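Local structure of ribose-phosphate pyrophosphokinase (Thermus thermophilus, 7PN0) at residues S262-T272 against K280-F290. The protein probably catalyses transfer of the diphosphate group of ATP to ribose 5-phosphate, giving phosphoribosyl pyrophosphate, the activated ribose used in nucleotide synthesis. Numbering follows the deposited sequence.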
loop_
_atom_site.group_PDB
_atom_site.type_symbol
_atom_site.label_atom_id
_atom_site.label_comp_id
_atom_site.label_asym_id
_atom_site.label_seq_id
_atom_site.Cartn_x
_atom_site.Cartn_y
_atom_site.Cartn_z
ATOM N N SER A 262 -30.007 -36.406 -22.076
ATOM C CA SER A 262 -28.792 -37.264 -22.135
ATOM C C SER A 262 -29.100 -38.632 -21.550
ATOM O O SER A 262 -29.882 -38.760 -20.610
ATOM C CB SER A 262 -27.638 -36.598 -21.391
ATOM O OG SER A 262 -26.504 -37.446 -21.284
ATOM N N PRO A 263 -28.468 -39.705 -22.059
ATOM C CA PRO A 263 -28.562 -41.018 -21.424
ATOM C C PRO A 263 -27.776 -41.123 -20.111
ATOM O O PRO A 263 -27.717 -42.179 -19.535
ATOM C CB PRO A 263 -27.965 -41.979 -22.467
ATOM C CG PRO A 263 -27.100 -41.119 -23.344
ATOM C CD PRO A 263 -27.732 -39.742 -23.327
ATOM N N VAL A 264 -27.140 -40.042 -19.671
ATOM C CA VAL A 264 -26.339 -40.085 -18.409
ATOM C C VAL A 264 -27.221 -40.634 -17.279
ATOM O O VAL A 264 -28.351 -40.176 -17.126
ATOM C CB VAL A 264 -25.738 -38.707 -18.060
ATOM C CG1 VAL A 264 -26.799 -37.678 -17.717
ATOM C CG2 VAL A 264 -24.683 -38.819 -16.980
ATOM N N LYS A 265 -26.714 -41.572 -16.488
ATOM C CA LYS A 265 -27.532 -42.218 -15.447
ATOM C C LYS A 265 -27.817 -41.234 -14.335
ATOM O O LYS A 265 -28.908 -41.271 -13.749
ATOM C CB LYS A 265 -26.824 -43.424 -14.835
ATOM C CG LYS A 265 -26.919 -44.671 -15.697
ATOM C CD LYS A 265 -28.365 -45.075 -15.941
ATOM C CE LYS A 265 -28.498 -46.423 -16.611
ATOM N NZ LYS A 265 -29.900 -46.886 -16.532
ATOM N N GLU A 266 -26.784 -40.501 -13.939
ATOM C CA GLU A 266 -26.899 -39.637 -12.758
ATOM C C GLU A 266 -25.811 -38.584 -12.842
ATOM O O GLU A 266 -24.730 -38.884 -13.405
ATOM C CB GLU A 266 -26.743 -40.479 -11.506
ATOM C CG GLU A 266 -27.135 -39.776 -10.247
ATOM C CD GLU A 266 -27.333 -40.766 -9.109
ATOM O OE1 GLU A 266 -26.405 -40.989 -8.362
ATOM O OE2 GLU A 266 -28.429 -41.325 -9.018
ATOM N N VAL A 267 -26.087 -37.439 -12.244
ATOM C CA VAL A 267 -25.118 -36.312 -12.189
ATOM C C VAL A 267 -25.086 -35.844 -10.741
ATOM O O VAL A 267 -26.142 -35.415 -10.230
ATOM C CB VAL A 267 -25.517 -35.196 -13.160
ATOM C CG1 VAL A 267 -24.494 -34.059 -13.127
ATOM C CG2 VAL A 267 -25.688 -35.746 -14.578
ATOM N N ALA A 268 -23.925 -35.953 -10.123
ATOM C CA ALA A 268 -23.709 -35.573 -8.716
ATOM C C ALA A 268 -22.825 -34.327 -8.696
ATOM O O ALA A 268 -21.867 -34.259 -9.488
ATOM C CB ALA A 268 -23.079 -36.708 -7.959
ATOM N N ALA A 269 -23.116 -33.423 -7.769
ATOM C CA ALA A 269 -22.308 -32.213 -7.525
ATOM C C ALA A 269 -22.442 -31.878 -6.055
ATOM O O ALA A 269 -23.383 -32.385 -5.407
ATOM C CB ALA A 269 -22.764 -31.119 -8.421
ATOM N N THR A 270 -21.515 -31.091 -5.513
ATOM C CA THR A 270 -21.615 -30.670 -4.108
ATOM C C THR A 270 -22.672 -29.556 -4.013
ATOM O O THR A 270 -23.290 -29.128 -5.056
ATOM C CB THR A 270 -20.248 -30.225 -3.561
ATOM O OG1 THR A 270 -20.049 -28.904 -4.084
ATOM C CG2 THR A 270 -19.136 -31.194 -3.874
ATOM N N ASP A 271 -22.802 -29.014 -2.812
ATOM C CA ASP A 271 -23.738 -27.912 -2.525
ATOM C C ASP A 271 -22.932 -26.615 -2.391
ATOM O O ASP A 271 -23.420 -25.691 -1.748
ATOM C CB ASP A 271 -24.629 -28.226 -1.319
ATOM C CG ASP A 271 -23.938 -28.717 -0.054
ATOM O OD1 ASP A 271 -22.698 -28.842 -0.048
ATOM O OD2 ASP A 271 -24.664 -28.978 0.938
ATOM N N THR A 272 -21.744 -26.508 -2.989
ATOM C CA THR A 272 -21.050 -25.178 -3.039
ATOM C C THR A 272 -22.004 -24.136 -3.649
ATOM O O THR A 272 -21.965 -22.935 -3.263
ATOM C CB THR A 272 -19.741 -25.212 -3.848
ATOM O OG1 THR A 272 -20.009 -25.723 -5.143
ATOM C CG2 THR A 272 -18.625 -26.014 -3.228
ATOM N N LYS A 280 -32.336 -36.875 -12.142
ATOM C CA LYS A 280 -31.049 -37.626 -12.135
ATOM C C LYS A 280 -29.978 -36.836 -11.362
ATOM O O LYS A 280 -28.814 -37.279 -11.364
ATOM C CB LYS A 280 -30.647 -37.928 -13.576
ATOM C CG LYS A 280 -31.720 -38.675 -14.360
ATOM C CD LYS A 280 -31.247 -39.228 -15.670
ATOM C CE LYS A 280 -31.245 -38.184 -16.764
ATOM N NZ LYS A 280 -30.476 -38.620 -17.950
ATOM N N LEU A 281 -30.350 -35.739 -10.713
ATOM C CA LEU A 281 -29.363 -34.899 -9.968
ATOM C C LEU A 281 -29.199 -35.426 -8.536
ATOM O O LEU A 281 -30.183 -35.714 -7.908
ATOM C CB LEU A 281 -29.835 -33.448 -10.035
ATOM C CG LEU A 281 -29.914 -32.847 -11.442
ATOM C CD1 LEU A 281 -30.205 -31.361 -11.355
ATOM C CD2 LEU A 281 -28.638 -33.093 -12.228
ATOM N N ARG A 282 -27.966 -35.565 -8.051
ATOM C CA ARG A 282 -27.642 -35.965 -6.661
ATOM C C ARG A 282 -26.744 -34.893 -6.021
ATOM O O ARG A 282 -25.900 -34.301 -6.743
ATOM C CB ARG A 282 -26.937 -37.312 -6.672
ATOM C CG ARG A 282 -26.946 -38.034 -5.334
ATOM C CD ARG A 282 -28.204 -38.864 -5.121
ATOM N NE ARG A 282 -27.875 -40.212 -4.648
ATOM C CZ ARG A 282 -28.301 -41.357 -5.211
ATOM N NH1 ARG A 282 -29.097 -41.355 -6.275
ATOM N NH2 ARG A 282 -27.948 -42.516 -4.685
ATOM N N THR A 283 -26.918 -34.668 -4.722
ATOM C CA THR A 283 -26.127 -33.678 -3.966
ATOM C C THR A 283 -25.138 -34.367 -3.030
ATOM O O THR A 283 -25.516 -35.305 -2.324
ATOM C CB THR A 283 -27.047 -32.731 -3.201
ATOM O OG1 THR A 283 -27.853 -32.051 -4.153
ATOM C CG2 THR A 283 -26.253 -31.734 -2.380
ATOM N N LEU A 284 -23.896 -33.890 -3.023
ATOM C CA LEU A 284 -22.811 -34.390 -2.158
ATOM C C LEU A 284 -22.463 -33.226 -1.222
ATOM O O LEU A 284 -21.801 -32.250 -1.664
ATOM C CB LEU A 284 -21.593 -34.815 -2.990
ATOM C CG LEU A 284 -21.857 -35.655 -4.246
ATOM C CD1 LEU A 284 -20.557 -35.890 -5.011
ATOM C CD2 LEU A 284 -22.528 -36.996 -3.886
ATOM N N THR A 285 -22.951 -33.249 0.005
ATOM C CA THR A 285 -22.811 -32.061 0.882
ATOM C C THR A 285 -21.333 -31.877 1.272
ATOM O O THR A 285 -20.634 -32.851 1.569
ATOM C CB THR A 285 -23.763 -32.083 2.074
ATOM O OG1 THR A 285 -23.545 -30.775 2.614
ATOM C CG2 THR A 285 -23.497 -33.182 3.074
ATOM N N VAL A 286 -20.861 -30.634 1.235
ATOM C CA VAL A 286 -19.495 -30.280 1.698
ATOM C C VAL A 286 -19.628 -29.360 2.908
ATOM O O VAL A 286 -18.599 -28.859 3.364
ATOM C CB VAL A 286 -18.658 -29.652 0.564
ATOM C CG1 VAL A 286 -18.276 -30.700 -0.468
ATOM C CG2 VAL A 286 -19.382 -28.501 -0.086
ATOM N N ALA A 287 -20.825 -29.173 3.450
ATOM C CA ALA A 287 -20.987 -28.401 4.711
ATOM C C ALA A 287 -20.091 -28.961 5.820
ATOM O O ALA A 287 -19.388 -28.207 6.515
ATOM C CB ALA A 287 -22.454 -28.374 5.104
ATOM N N PRO A 288 -20.008 -30.300 6.040
ATOM C CA PRO A 288 -19.160 -30.819 7.108
ATOM C C PRO A 288 -17.664 -30.569 6.892
ATOM O O PRO A 288 -16.960 -30.294 7.822
ATOM C CB PRO A 288 -19.430 -32.336 7.140
ATOM C CG PRO A 288 -20.803 -32.453 6.463
ATOM C CD PRO A 288 -20.822 -31.352 5.398
ATOM N N LEU A 289 -17.214 -30.628 5.650
ATOM C CA LEU A 289 -15.790 -30.364 5.342
ATOM C C LEU A 289 -15.502 -28.876 5.514
ATOM O O LEU A 289 -14.476 -28.533 6.112
ATOM C CB LEU A 289 -15.449 -30.828 3.935
ATOM C CG LEU A 289 -13.975 -30.646 3.553
ATOM C CD1 LEU A 289 -13.040 -31.336 4.548
ATOM C CD2 LEU A 289 -13.731 -31.123 2.149
ATOM N N PHE A 290 -16.367 -27.987 5.042
ATOM C CA PHE A 290 -16.101 -26.539 5.272
ATOM C C PHE A 290 -16.110 -26.234 6.775
ATOM O O PHE A 290 -15.271 -25.463 7.268
ATOM C CB PHE A 290 -17.123 -25.682 4.528
ATOM C CG PHE A 290 -16.724 -25.381 3.111
ATOM C CD1 PHE A 290 -17.015 -26.251 2.072
ATOM C CD2 PHE A 290 -16.098 -24.182 2.818
ATOM C CE1 PHE A 290 -16.659 -25.947 0.765
ATOM C CE2 PHE A 290 -15.781 -23.870 1.513
ATOM C CZ PHE A 290 -16.032 -24.760 0.495
#
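Strands 266-270 and 281-284 pair in parallel at one margin of the mixed sheet, with 281-284 outermost within this chain. Val267 N donates to Lys280 O, and Val267 O accepts from Arg282 N at 2.8 Å. Ala269 repeats the pattern, its N bonding to Arg282 O and its O to Leu284 N. At the start of the pair, Lys280 runs back past the carbonyl of Lys265. Its NZ donates to Val264 O at 2.8 Å, in the carbonyl plane, and also bonds Ile259 O of helix 255-261. On one face of the sheet, Val267 CB meets Leu281 CD2 at 3.9 Å. On the other, Ala268 CB packs against Leu284 CD1. Extended Glu266 forms a salt bridge from OE2 to Arg282 NH1 at 2.8 Å, the carboxylate and guanidinium planes 52° apart. OE2 also pairs with Arg157, while Tyr153 bonds OE1. The sheet belongs to a PRTase-like domain, and past its edge strand the chain enters helix 287-299. Val286 is the N-cap residue there. Asp271 reaches it with CG between backbone N and carbonyl carbon (chi1 50°). OD1 accepts from Val286 N at 2.9 Å and OD2 from Thr285 OG1 at 2.7 Å, both met on the syn side, 23° out of the carboxylate plane. Asp271 supplies both acceptors, and an alanine here would probably leave Val286 N and the Thr285 hydroxyl proton without their mates. Thr285 OG1 also accepts from Ala287 N, forming an ST turn. Beside this, Thr270 CG2 touches Val286 CG1 at 3.5 Å, the two side chains crossing at about a right angle.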